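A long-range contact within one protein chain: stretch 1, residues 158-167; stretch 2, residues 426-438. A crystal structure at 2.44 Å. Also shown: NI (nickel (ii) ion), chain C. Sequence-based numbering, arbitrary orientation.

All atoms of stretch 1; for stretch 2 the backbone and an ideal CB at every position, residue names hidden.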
# COMPACT_ATOMS: atom_id res chain seq x y z
N PRO A 158 -18.72 4.01 0.69
CA PRO A 158 -17.33 4.04 0.21
C PRO A 158 -17.04 5.02 -0.95
O PRO A 158 -17.85 5.12 -1.91
CB PRO A 158 -17.07 2.58 -0.23
CG PRO A 158 -18.42 2.11 -0.64
CD PRO A 158 -19.37 2.73 0.34
N SER A 159 -15.90 5.70 -0.86
CA SER A 159 -15.32 6.46 -1.96
C SER A 159 -14.89 5.53 -3.11
O SER A 159 -15.08 5.85 -4.28
CB SER A 159 -14.11 7.24 -1.47
OG SER A 159 -14.47 8.37 -0.69
N VAL A 160 -14.32 4.37 -2.79
CA VAL A 160 -13.87 3.40 -3.81
C VAL A 160 -14.70 2.13 -3.71
O VAL A 160 -14.98 1.63 -2.59
CB VAL A 160 -12.33 3.18 -3.74
CG1 VAL A 160 -11.83 2.10 -4.71
CG2 VAL A 160 -11.61 4.51 -4.00
N GLU A 161 -15.14 1.63 -4.88
CA GLU A 161 -16.13 0.53 -4.92
C GLU A 161 -15.56 -0.86 -4.55
O GLU A 161 -16.20 -1.62 -3.80
CB GLU A 161 -16.91 0.48 -6.26
CG GLU A 161 -18.29 -0.16 -6.09
CD GLU A 161 -19.06 -0.50 -7.36
OE1 GLU A 161 -18.61 -0.21 -8.48
OE2 GLU A 161 -20.17 -1.09 -7.22
N TYR A 162 -14.36 -1.15 -5.06
CA TYR A 162 -13.66 -2.37 -4.68
C TYR A 162 -12.29 -2.03 -4.07
O TYR A 162 -11.48 -1.32 -4.68
CB TYR A 162 -13.50 -3.31 -5.87
CG TYR A 162 -14.82 -3.88 -6.29
CD1 TYR A 162 -15.32 -5.03 -5.67
CD2 TYR A 162 -15.60 -3.26 -7.27
CE1 TYR A 162 -16.55 -5.57 -6.05
CE2 TYR A 162 -16.83 -3.78 -7.65
CZ TYR A 162 -17.28 -4.94 -7.03
OH TYR A 162 -18.48 -5.47 -7.39
N ARG A 163 -12.05 -2.54 -2.86
CA ARG A 163 -10.78 -2.24 -2.21
C ARG A 163 -10.27 -3.44 -1.49
O ARG A 163 -11.00 -4.20 -0.86
CB ARG A 163 -10.89 -0.99 -1.32
CG ARG A 163 -12.10 -1.02 -0.45
CD ARG A 163 -12.96 0.24 -0.32
NE ARG A 163 -13.98 -0.27 0.60
CZ ARG A 163 -15.14 -0.84 0.24
NH1 ARG A 163 -15.54 -0.84 -1.05
NH2 ARG A 163 -15.93 -1.35 1.17
N GLY A 164 -9.00 -3.66 -1.63
CA GLY A 164 -8.52 -4.93 -1.16
C GLY A 164 -7.05 -4.99 -1.16
O GLY A 164 -6.37 -4.02 -1.51
N ILE A 165 -6.57 -6.17 -0.78
CA ILE A 165 -5.16 -6.44 -0.68
C ILE A 165 -4.79 -7.66 -1.48
O ILE A 165 -5.62 -8.52 -1.76
CB ILE A 165 -4.74 -6.65 0.81
CG1 ILE A 165 -5.23 -8.02 1.35
CG2 ILE A 165 -5.16 -5.43 1.67
CD1 ILE A 165 -4.69 -8.40 2.72
N PHE A 166 -3.52 -7.74 -1.80
CA PHE A 166 -2.89 -8.86 -2.44
C PHE A 166 -1.75 -9.43 -1.53
O PHE A 166 -0.73 -8.79 -1.39
CB PHE A 166 -2.38 -8.35 -3.83
CG PHE A 166 -1.56 -9.36 -4.63
CD1 PHE A 166 -1.73 -10.75 -4.48
CD2 PHE A 166 -0.61 -8.90 -5.56
CE1 PHE A 166 -0.97 -11.65 -5.23
CE2 PHE A 166 0.15 -9.79 -6.30
CZ PHE A 166 -0.05 -11.18 -6.15
N ILE A 167 -1.92 -10.61 -0.91
CA ILE A 167 -0.79 -11.25 -0.25
C ILE A 167 0.14 -11.79 -1.36
O ILE A 167 -0.30 -12.59 -2.18
CB ILE A 167 -1.17 -12.38 0.75
CG1 ILE A 167 -1.73 -11.87 2.07
CG2 ILE A 167 0.07 -13.15 1.19
CD1 ILE A 167 -2.93 -10.99 1.97
N UNK A 426 -9.62 7.48 -11.06
CA UNK A 426 -9.43 6.05 -10.69
C UNK A 426 -10.26 5.80 -9.40
O UNK A 426 -9.77 6.04 -8.29
CB UNK A 426 -7.95 5.72 -10.47
N UNK A 427 -11.50 5.33 -9.57
CA UNK A 427 -12.47 5.28 -8.46
C UNK A 427 -13.21 3.95 -8.31
O UNK A 427 -14.09 3.78 -7.44
CB UNK A 427 -13.50 6.39 -8.65
N UNK A 428 -12.90 2.99 -9.16
CA UNK A 428 -13.66 1.77 -9.15
C UNK A 428 -13.02 0.73 -8.20
O UNK A 428 -13.72 0.05 -7.42
CB UNK A 428 -13.77 1.22 -10.57
N UNK A 429 -11.69 0.62 -8.26
CA UNK A 429 -11.02 -0.53 -7.73
C UNK A 429 -9.60 -0.18 -7.35
O UNK A 429 -8.79 0.23 -8.19
CB UNK A 429 -11.04 -1.68 -8.74
N UNK A 430 -9.31 -0.34 -6.05
CA UNK A 430 -7.97 -0.14 -5.50
C UNK A 430 -7.49 -1.43 -4.84
O UNK A 430 -8.21 -2.07 -4.05
CB UNK A 430 -7.96 1.01 -4.50
N UNK A 431 -6.27 -1.81 -5.19
CA UNK A 431 -5.70 -3.06 -4.75
C UNK A 431 -4.27 -2.81 -4.36
O UNK A 431 -3.42 -2.32 -5.19
CB UNK A 431 -5.80 -4.14 -5.83
N UNK A 432 -3.99 -3.17 -3.10
CA UNK A 432 -2.68 -2.96 -2.50
C UNK A 432 -1.85 -4.24 -2.40
O UNK A 432 -2.29 -5.23 -1.79
CB UNK A 432 -2.85 -2.35 -1.11
N UNK A 433 -0.65 -4.23 -2.98
CA UNK A 433 0.31 -5.29 -2.70
C UNK A 433 0.91 -5.09 -1.33
O UNK A 433 1.58 -4.05 -1.09
CB UNK A 433 1.41 -5.33 -3.76
N UNK A 434 0.68 -6.06 -0.43
CA UNK A 434 0.99 -5.84 1.00
C UNK A 434 2.03 -6.78 1.58
O UNK A 434 2.24 -6.80 2.82
CB UNK A 434 -0.29 -5.97 1.83
N UNK A 435 2.62 -7.60 0.71
CA UNK A 435 3.62 -8.58 1.14
C UNK A 435 2.96 -9.56 2.10
O UNK A 435 1.95 -10.20 1.74
CB UNK A 435 4.82 -7.90 1.80
N UNK A 436 3.50 -9.63 3.33
CA UNK A 436 3.01 -10.53 4.40
C UNK A 436 1.99 -9.87 5.32
O UNK A 436 1.73 -10.41 6.41
CB UNK A 436 4.19 -11.03 5.24
N UNK A 437 1.43 -8.73 4.91
CA UNK A 437 0.62 -7.84 5.79
C UNK A 437 1.51 -7.14 6.85
O UNK A 437 1.76 -5.94 6.75
CB UNK A 437 -0.48 -8.64 6.49
N UNK A 438 2.00 -7.88 7.84
CA UNK A 438 2.95 -7.30 8.82
C UNK A 438 4.30 -7.15 8.08
O UNK A 438 4.68 -8.06 7.37
CB UNK A 438 3.09 -8.17 10.07
NI NI C . 7.63 -8.91 3.77

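The backbones set the first rule: 429 to 433 run parallel to Tyr 162 through Phe 166, alternate positions looking to opposite faces of the sheet. The main-chain bonds ask little of the side chains, except that 430, 432 and 434 need a free N-H.

Position 426 has nothing of stretch 1 near its CB, so the choice is open; it is Ile 426. At 427 the CB points sideways, 4.7 Å from Ser 159 O, where a polar or small residue would serve. Gln 427 is found, and a water bridges the carbonyls of Ser 159 and Gln 427.

The CB at 428 points away, but the carboxylate of Glu 161 lies within range of a long chain, favouring lysine or arginine. Lys 428 bends back with chi2 in p, and its NZ makes a salt bridge to Glu 161 OE1 at 3.2 Å, a weak hydrogen bond. Its carbonyl, which any residue would supply, accepts from Tyr 162: N to Lys 428 O is 2.7 Å.

At 429 the ideal CB is 4.1 Å from Tyr 162 O, on the tyrosine's face, so various apolar chains able to pack against Tyr 162 CB suit. Selenomethionine Met 429 lays its CG 3.5 Å from that CB.

At 430 the ideal CB is 4.0 Å from Val 160 CG1, on the face of Arg 163. A flat apolar or aromatic group could cover the valine. Trp 430 does so: Val 160 CG2 sits over the six-membered ring, 3.7 Å from its centroid, a CH-pi contact.

Beside Gly 164, position 431 finds space where a neighbour has no side chain, inviting a branched apolar residue. Ile 431 fills it; its CD1 would lie only 3.5 Å from an ideal CB on Gly 164, while CG2 meets Phe 166 CB at 4.2 Å.

At 432 the ideal CB lies 3.9 Å from Gly 164 O and 4.7 Å from Ile 165 CA, on the isoleucine's face; aliphatic residues fit. Leu 432 puts its side chain there.

The CB at 433 stands 4.5 Å from Phe 166 CD2, so apolar or amide groups could work. OD1 of Asn 433 accepts from the backbone N of 435, at 3.3 Å.

At 434, near Ile 165, a small branched residue suits: Val 434 places CG1 3.9 Å from Ile 165 CG2.

Positive phi (62°) at 435 favours glycine, and Gly 435 occupies this type II' turn. Position 436, pointing away, is open to many residues; Asp 436 OD2 binds nickel NI at 2.4 Å. Positive phi (69°) at 437 would suggest glycine or asparagine, yet Ile 437 is found, CG1 4.1 Å from Ile 167 CD1. Position 438, out of reach, is Lys 438.

Stretch 2, residues 426-438: IQKMWILNVGDIK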
# COMPACT_ATOMS: atom_id res chain seq x y z
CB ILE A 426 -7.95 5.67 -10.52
CG1 ILE A 426 -7.19 5.96 -11.82
CG2 ILE A 426 -7.80 4.23 -10.06
CD1 ILE A 426 -5.68 5.73 -11.81
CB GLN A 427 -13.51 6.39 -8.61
CG GLN A 427 -12.97 7.80 -8.79
CD GLN A 427 -14.05 8.88 -8.69
OE1 GLN A 427 -15.24 8.60 -8.51
NE2 GLN A 427 -13.63 10.12 -8.80
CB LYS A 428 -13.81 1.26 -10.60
CG LYS A 428 -14.70 0.05 -10.79
CD LYS A 428 -16.18 0.37 -10.67
CE LYS A 428 -16.96 -0.84 -11.17
NZ LYS A 428 -18.33 -0.48 -11.65
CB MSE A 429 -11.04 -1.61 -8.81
CG MSE A 429 -11.00 -3.04 -8.31
SE MSE A 429 -11.10 -4.37 -9.78
CE MSE A 429 -12.98 -3.98 -10.30
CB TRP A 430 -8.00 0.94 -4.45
CG TRP A 430 -8.14 2.35 -4.91
CD1 TRP A 430 -8.45 2.82 -6.17
CD2 TRP A 430 -8.02 3.50 -4.08
NE1 TRP A 430 -8.48 4.20 -6.17
CE2 TRP A 430 -8.21 4.64 -4.90
CE3 TRP A 430 -7.72 3.68 -2.71
CZ2 TRP A 430 -8.14 5.95 -4.41
CZ3 TRP A 430 -7.64 4.97 -2.22
CH2 TRP A 430 -7.86 6.10 -3.06
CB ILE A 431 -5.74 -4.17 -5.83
CG1 ILE A 431 -7.16 -4.54 -6.25
CG2 ILE A 431 -4.93 -5.38 -5.34
CD1 ILE A 431 -8.04 -5.26 -5.22
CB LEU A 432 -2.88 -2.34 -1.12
CG LEU A 432 -1.70 -1.86 -0.27
CD1 LEU A 432 -0.83 -0.83 -0.97
CD2 LEU A 432 -2.30 -1.29 1.00
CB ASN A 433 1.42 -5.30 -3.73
CG ASN A 433 2.29 -6.53 -3.61
OD1 ASN A 433 2.49 -7.06 -2.53
ND2 ASN A 433 2.80 -6.99 -4.72
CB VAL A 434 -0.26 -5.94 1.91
CG1 VAL A 434 -1.26 -4.87 1.56
CG2 VAL A 434 -0.85 -7.35 1.92
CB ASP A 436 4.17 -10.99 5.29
CG ASP A 436 5.34 -11.55 4.50
OD1 ASP A 436 5.23 -12.69 4.01
OD2 ASP A 436 6.38 -10.86 4.39
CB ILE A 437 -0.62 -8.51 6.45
CG1 ILE A 437 -1.52 -9.23 5.39
CG2 ILE A 437 -1.35 -7.51 7.36
CD1 ILE A 437 -2.62 -10.12 5.98
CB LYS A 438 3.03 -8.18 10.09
CG LYS A 438 1.63 -8.47 10.68
CD LYS A 438 1.61 -9.43 11.87
CE LYS A 438 2.32 -8.86 13.09
NZ LYS A 438 1.77 -7.53 13.51
O HOH W 1 -16.51 4.42 -6.47
O HOH W 2 5.40 -7.91 4.46
O HOH W 3 9.24 -10.78 3.49
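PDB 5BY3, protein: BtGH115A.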